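Local atomic coordinates of Myo-inositol 2-dehydrogenase (Thermotoga maritima, PDB entry 3EZY), a protein that catalyses the NAD(+)-dependent oxidation of myo-inositol to scyllo-inosose, a step that probably belongs to a myo-inositol degradation pathway. Residues 147-152 with 240-245; 151-156 with 226-231. All coordinates share one frame; numbering follows the deposited sequence.

Both contacts use strand 145-153, which lies between strands 238-245 and 224-230 in the mixed sheet of the C-terminal domain. Contact 1 pairs it antiparallel with 238-245 and is buried throughout; contact 2 pairs it parallel with 224-230, begins just as buried and runs out into a loop where Ala156 is exposed. The two share Thr151 and Ser152, and the backbone of Ile150 and Leu148 reaches Asp228 and Val226. Chemistry differs accordingly: contact 1 has regular backbone pairing, with aliphatic Leu148, Ile150, Ile241 and Val243 on one face and a mixed set including two arginines and a glutamate on the other, whereas contact 2 adds side-chain hydrogen bonds and a salt bridge across the strands. A second subunit touches both.

Contact 1 of 2, residues 147-152 with 240-245; sequences VLRITS and RIEVFG
Arg240 opens the pairing with Thr151: its N donates to Thr151 O (2.9 Å), and Thr151 N returns a bond to Arg240 O. The Arg240 side chain, bent at chi3, lies beside Thr151 and sets NH1 over one face of the Arg149 guanidinium, 3.3 Å from Arg149 NH2, with the two planes 56° apart. Asp238 of the same chain salt-bridges Arg240 NE, and Glu242 of the second subunit salt-bridges both Arg240 NH1 and Arg149 NH2, which probably offsets the repulsion. Arg149 also grips Thr151 side-on: NE (2.8 Å) and NH2 both donate to Thr151 OG1, at the guanidinium edge and in its plane. On the other face Ile241, covered by helices 128-138 and 174-185, turns CG2 to Leu148 CD1 (4.1 Å). Six backbone bonds at alternate pairs and an axis angle of 174° define a regular antiparallel pair within the C-terminal sheet of the Gfo/Idh/MocA fold. Glu242 exchanges two bonds with Arg149, Glu242 N to Arg149 O being 2.8 Å. Glu242 OE1 lies 4.4 Å from Arg149 NH1, beyond a salt bridge; a water donates to OE1 and accepts a weak bond from NH1, while OE2 pairs with Arg153 of the second subunit. Val243 places CG2 4.0 Å from Leu148 CD1. Phe244 closes the register, its N donating almost linearly (174°) to Val147 O, and its ring meets Val147 CG2 obliquely and Arg153 of the second subunit in a cation-pi contact.

Contact 2 of 2, residues 151-156 with 226-231; sequences TSRDPA and VIDNSR
Asp228 takes a different partner on each carboxylate oxygen. OD1 forms a salt bridge with Arg153 NH2 (2.9 Å), and OD2 accepts from Thr151 OG1 (2.9 Å). Both oxygens are met on the syn side, about 20° out of the carboxylate plane. The first torsion of Asp228 sets CG between the backbone N and the carbonyl carbon, which brings the group across to the neighbouring strand. The salt bridge is canted, with guanidinium and carboxylate planes 57° apart, and a water that accepts from Arg153 NE and donates to Asp228 OD1 spans the same pair. Thr151 CG2 sits 3.4 Å above the centre of the Arg153 guanidinium.

On the opposite face, Asn229 ND2 donates to Ser152 O at 3.0 Å, nearly straight (178°) and on a carbonyl lone pair; Asp177 and Thr174 of helix 174-185 hold the remainder of that amide. Backbone bonds from Ser152 N to Asp228 O (2.9 Å) and from Asp154 N to Ser230 O (3.1 Å) set a parallel pairing, whereas Ser230 N to Ser152 O is weak. Beyond the strands, one water links Asp154 OD2, Ala156 O and Arg231 NH1, and Arg231 is salt-bridged to Asp172. Packing is modest: Arg153 CG rests 3.9 Å from Ser230 CB.

Arg149 of the second subunit also pairs with Asp228 OD2, while Arg153 NH1 pairs with Glu242 of that subunit. Two positive groups around one buried carboxylate would be expected to favour its ionised form, and the bonds to Arg149 and Glu242 of the second subunit join this strand pair to the subunit interface.

Contact 1 of 2, residues 147-152 with 240-245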
loop_
_atom_site.group_PDB
_atom_site.type_symbol
_atom_site.label_atom_id
_atom_site.label_comp_id
_atom_site.label_asym_id
_atom_site.label_seq_id
_atom_site.Cartn_x
_atom_site.Cartn_y
_atom_site.Cartn_z
ATOM N N VAL A 147 3.957 23.477 1.385
ATOM C CA VAL A 147 2.778 23.320 0.517
ATOM C C VAL A 147 1.730 22.439 1.162
ATOM O O VAL A 147 2.046 21.341 1.670
ATOM C CB VAL A 147 3.175 22.645 -0.798
ATOM C CG1 VAL A 147 1.902 22.364 -1.681
ATOM C CG2 VAL A 147 4.145 23.511 -1.535
ATOM N N LEU A 148 0.492 22.913 1.137
ATOM C CA LEU A 148 -0.678 22.162 1.620
ATOM C C LEU A 148 -1.486 21.675 0.433
ATOM O O LEU A 148 -1.760 22.452 -0.492
ATOM C CB LEU A 148 -1.605 23.060 2.461
ATOM C CG LEU A 148 -2.972 22.523 2.950
ATOM C CD1 LEU A 148 -2.840 21.355 3.920
ATOM C CD2 LEU A 148 -3.863 23.666 3.575
ATOM N N ARG A 149 -1.941 20.429 0.495
ATOM C CA ARG A 149 -2.903 19.928 -0.474
ATOM C C ARG A 149 -4.103 19.282 0.213
ATOM O O ARG A 149 -3.928 18.405 1.068
ATOM C CB ARG A 149 -2.247 18.881 -1.333
ATOM C CG ARG A 149 -3.186 18.251 -2.319
ATOM C CD ARG A 149 -3.620 16.832 -1.966
ATOM N NE ARG A 149 -4.484 16.281 -3.027
ATOM C CZ ARG A 149 -4.057 15.474 -4.015
ATOM N NH1 ARG A 149 -2.756 15.127 -4.095
ATOM N NH2 ARG A 149 -4.931 15.040 -4.949
ATOM N N ILE A 150 -5.307 19.690 -0.188
ATOM C CA ILE A 150 -6.525 19.073 0.298
ATOM C C ILE A 150 -7.415 18.713 -0.871
ATOM O O ILE A 150 -7.681 19.525 -1.762
ATOM C CB ILE A 150 -7.304 20.015 1.258
ATOM C CG1 ILE A 150 -6.444 20.375 2.482
ATOM C CG2 ILE A 150 -8.710 19.425 1.620
ATOM C CD1 ILE A 150 -7.091 21.413 3.412
ATOM N N THR A 151 -7.882 17.478 -0.874
ATOM C CA THR A 151 -8.882 17.064 -1.853
ATOM C C THR A 151 -10.076 16.686 -1.037
ATOM O O THR A 151 -9.932 15.919 -0.088
ATOM C CB THR A 151 -8.383 15.834 -2.616
ATOM O OG1 THR A 151 -7.249 16.220 -3.397
ATOM C CG2 THR A 151 -9.486 15.216 -3.504
ATOM N N SER A 152 -11.240 17.236 -1.361
ATOM C CA SER A 152 -12.483 16.852 -0.683
ATOM C C SER A 152 -13.592 16.742 -1.677
ATOM O O SER A 152 -14.056 17.762 -2.221
ATOM C CB SER A 152 -12.887 17.853 0.395
ATOM O OG SER A 152 -11.904 17.860 1.426
ATOM N N ARG A 240 -8.576 13.793 1.319
ATOM C CA ARG A 240 -7.192 13.574 1.658
ATOM C C ARG A 240 -6.553 14.858 2.064
ATOM O O ARG A 240 -6.933 15.910 1.600
ATOM C CB ARG A 240 -6.423 12.980 0.469
ATOM C CG ARG A 240 -6.736 11.484 0.237
ATOM C CD ARG A 240 -6.124 11.027 -1.050
ATOM N NE ARG A 240 -6.977 11.413 -2.166
ATOM C CZ ARG A 240 -6.549 11.851 -3.348
ATOM N NH1 ARG A 240 -5.271 12.037 -3.555
ATOM N NH2 ARG A 240 -7.410 12.148 -4.326
ATOM N N ILE A 241 -5.539 14.774 2.921
ATOM C CA ILE A 241 -4.759 15.967 3.251
ATOM C C ILE A 241 -3.280 15.623 3.132
ATOM O O ILE A 241 -2.846 14.566 3.590
ATOM C CB ILE A 241 -5.024 16.446 4.710
ATOM C CG1 ILE A 241 -6.500 16.848 4.862
ATOM C CG2 ILE A 241 -4.035 17.601 5.040
ATOM C CD1 ILE A 241 -6.994 17.136 6.362
ATOM N N GLU A 242 -2.511 16.494 2.486
ATOM C CA GLU A 242 -1.073 16.346 2.505
ATOM C C GLU A 242 -0.414 17.675 2.890
ATOM O O GLU A 242 -0.850 18.766 2.465
ATOM C CB GLU A 242 -0.574 15.857 1.121
ATOM C CG GLU A 242 0.902 15.915 0.990
ATOM C CD GLU A 242 1.339 15.785 -0.460
ATOM O OE1 GLU A 242 0.570 15.178 -1.251
ATOM O OE2 GLU A 242 2.427 16.301 -0.768
ATOM N N VAL A 243 0.635 17.581 3.685
ATOM C CA VAL A 243 1.502 18.741 3.969
ATOM C C VAL A 243 2.958 18.425 3.593
ATOM O O VAL A 243 3.557 17.444 4.076
ATOM C CB VAL A 243 1.447 19.207 5.472
ATOM C CG1 VAL A 243 2.301 20.530 5.691
ATOM C CG2 VAL A 243 -0.003 19.430 5.914
ATOM N N PHE A 244 3.544 19.294 2.787
ATOM C CA PHE A 244 4.925 19.122 2.418
ATOM C C PHE A 244 5.723 20.267 3.036
ATOM O O PHE A 244 5.309 21.418 2.959
ATOM C CB PHE A 244 5.045 19.163 0.904
ATOM C CG PHE A 244 6.446 19.384 0.412
ATOM C CD1 PHE A 244 7.349 18.317 0.377
ATOM C CD2 PHE A 244 6.843 20.626 -0.074
ATOM C CE1 PHE A 244 8.661 18.506 -0.114
ATOM C CE2 PHE A 244 8.163 20.824 -0.541
ATOM C CZ PHE A 244 9.056 19.765 -0.552
ATOM N N GLY A 245 6.850 19.946 3.658
ATOM C CA GLY A 245 7.668 20.974 4.306
ATOM C C GLY A 245 9.159 20.723 4.194
ATOM O O GLY A 245 9.591 19.785 3.507
HETATM O O HOH W 1 1.410 19.158 -0.258
HETATM O O HOH W 2 -0.063 16.336 -3.802
HETATM O O HOH W 3 -10.072 16.538 2.780
#

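Contact 2 of 2, residues 151-156 with 226-231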
loop_
_atom_site.group_PDB
_atom_site.type_symbol
_atom_site.label_atom_id
_atom_site.label_comp_id
_atom_site.label_asym_id
_atom_site.label_seq_id
_atom_site.Cartn_x
_atom_site.Cartn_y
_atom_site.Cartn_z
ATOM N N THR A 151 -7.882 17.478 -0.874
ATOM C CA THR A 151 -8.882 17.064 -1.853
ATOM C C THR A 151 -10.076 16.686 -1.037
ATOM O O THR A 151 -9.932 15.919 -0.088
ATOM C CB THR A 151 -8.383 15.834 -2.616
ATOM O OG1 THR A 151 -7.249 16.220 -3.397
ATOM C CG2 THR A 151 -9.486 15.216 -3.504
ATOM N N SER A 152 -11.240 17.236 -1.361
ATOM C CA SER A 152 -12.483 16.852 -0.683
ATOM C C SER A 152 -13.592 16.742 -1.677
ATOM O O SER A 152 -14.056 17.762 -2.221
ATOM C CB SER A 152 -12.887 17.853 0.395
ATOM O OG SER A 152 -11.904 17.860 1.426
ATOM N N ARG A 153 -14.013 15.500 -1.901
ATOM C CA ARG A 153 -15.064 15.154 -2.855
ATOM C C ARG A 153 -16.127 14.305 -2.132
ATOM O O ARG A 153 -15.785 13.417 -1.313
ATOM C CB ARG A 153 -14.476 14.377 -4.057
ATOM C CG ARG A 153 -13.167 14.925 -4.588
ATOM C CD ARG A 153 -12.617 14.133 -5.798
ATOM N NE ARG A 153 -11.489 14.858 -6.388
ATOM C CZ ARG A 153 -10.344 14.320 -6.773
ATOM N NH1 ARG A 153 -10.131 12.987 -6.698
ATOM N NH2 ARG A 153 -9.402 15.132 -7.247
ATOM N N ASP A 154 -17.397 14.580 -2.438
ATOM C CA ASP A 154 -18.569 13.854 -1.896
ATOM C C ASP A 154 -19.042 12.829 -2.926
ATOM O O ASP A 154 -18.788 13.004 -4.116
ATOM C CB ASP A 154 -19.745 14.807 -1.612
ATOM C CG ASP A 154 -19.530 15.695 -0.393
ATOM O OD1 ASP A 154 -18.706 15.371 0.503
ATOM O OD2 ASP A 154 -20.183 16.760 -0.332
ATOM N N PRO A 155 -19.705 11.749 -2.473
ATOM C CA PRO A 155 -20.232 10.779 -3.454
ATOM C C PRO A 155 -21.367 11.352 -4.312
ATOM O O PRO A 155 -21.497 10.957 -5.483
ATOM C CB PRO A 155 -20.755 9.607 -2.598
ATOM C CG PRO A 155 -20.597 10.039 -1.151
ATOM C CD PRO A 155 -19.603 11.171 -1.117
ATOM N N ALA A 156 -22.149 12.289 -3.776
ATOM C CA ALA A 156 -23.263 12.867 -4.544
ATOM C C ALA A 156 -23.529 14.307 -4.156
ATOM O O ALA A 156 -23.262 14.685 -3.019
ATOM C CB ALA A 156 -24.549 12.022 -4.327
ATOM N N VAL A 226 -3.492 24.281 -1.953
ATOM C CA VAL A 226 -4.429 24.074 -3.051
ATOM C C VAL A 226 -5.512 23.142 -2.549
ATOM O O VAL A 226 -5.243 22.036 -2.042
ATOM C CB VAL A 226 -3.804 23.372 -4.287
ATOM C CG1 VAL A 226 -4.906 23.229 -5.389
ATOM C CG2 VAL A 226 -2.599 24.125 -4.859
ATOM N N ILE A 227 -6.741 23.598 -2.615
ATOM C CA ILE A 227 -7.844 22.739 -2.238
ATOM C C ILE A 227 -8.520 22.419 -3.547
ATOM O O ILE A 227 -8.662 23.348 -4.351
ATOM C CB ILE A 227 -8.862 23.506 -1.400
ATOM C CG1 ILE A 227 -8.265 23.935 -0.084
ATOM C CG2 ILE A 227 -10.148 22.637 -1.208
ATOM C CD1 ILE A 227 -9.118 24.967 0.718
ATOM N N ASP A 228 -8.943 21.160 -3.764
ATOM C CA ASP A 228 -9.883 20.876 -4.859
ATOM C C ASP A 228 -11.126 20.128 -4.377
ATOM O O ASP A 228 -11.020 19.263 -3.474
ATOM C CB ASP A 228 -9.197 20.170 -6.064
ATOM C CG ASP A 228 -8.853 18.735 -5.788
ATOM O OD1 ASP A 228 -9.588 17.835 -6.278
ATOM O OD2 ASP A 228 -7.849 18.519 -5.071
ATOM N N ASN A 229 -12.298 20.435 -4.962
ATOM C CA ASN A 229 -13.596 19.894 -4.507
ATOM C C ASN A 229 -14.378 19.307 -5.682
ATOM O O ASN A 229 -14.320 19.848 -6.783
ATOM C CB ASN A 229 -14.509 21.016 -3.989
ATOM C CG ASN A 229 -14.054 21.600 -2.667
ATOM O OD1 ASN A 229 -13.932 22.826 -2.519
ATOM N ND2 ASN A 229 -13.764 20.733 -1.710
ATOM N N SER A 230 -15.130 18.232 -5.456
ATOM C CA SER A 230 -16.059 17.777 -6.463
ATOM C C SER A 230 -17.299 17.380 -5.739
ATOM O O SER A 230 -17.230 16.709 -4.689
ATOM C CB SER A 230 -15.544 16.555 -7.263
ATOM O OG SER A 230 -16.559 16.174 -8.230
ATOM N N ARG A 231 -18.450 17.680 -6.332
ATOM C CA ARG A 231 -19.695 17.253 -5.716
ATOM C C ARG A 231 -20.065 15.780 -6.013
ATOM O O ARG A 231 -21.084 15.295 -5.512
ATOM C CB ARG A 231 -20.869 18.145 -6.185
ATOM C CG ARG A 231 -20.895 19.545 -5.608
ATOM C CD ARG A 231 -21.662 19.566 -4.362
ATOM N NE ARG A 231 -21.925 20.914 -3.879
ATOM C CZ ARG A 231 -22.086 21.170 -2.592
ATOM N NH1 ARG A 231 -21.994 20.155 -1.717
ATOM N NH2 ARG A 231 -22.337 22.399 -2.178
HETATM O O HOH W 4 -11.947 17.601 -6.976
HETATM O O HOH W 5 -21.906 17.216 -2.148
#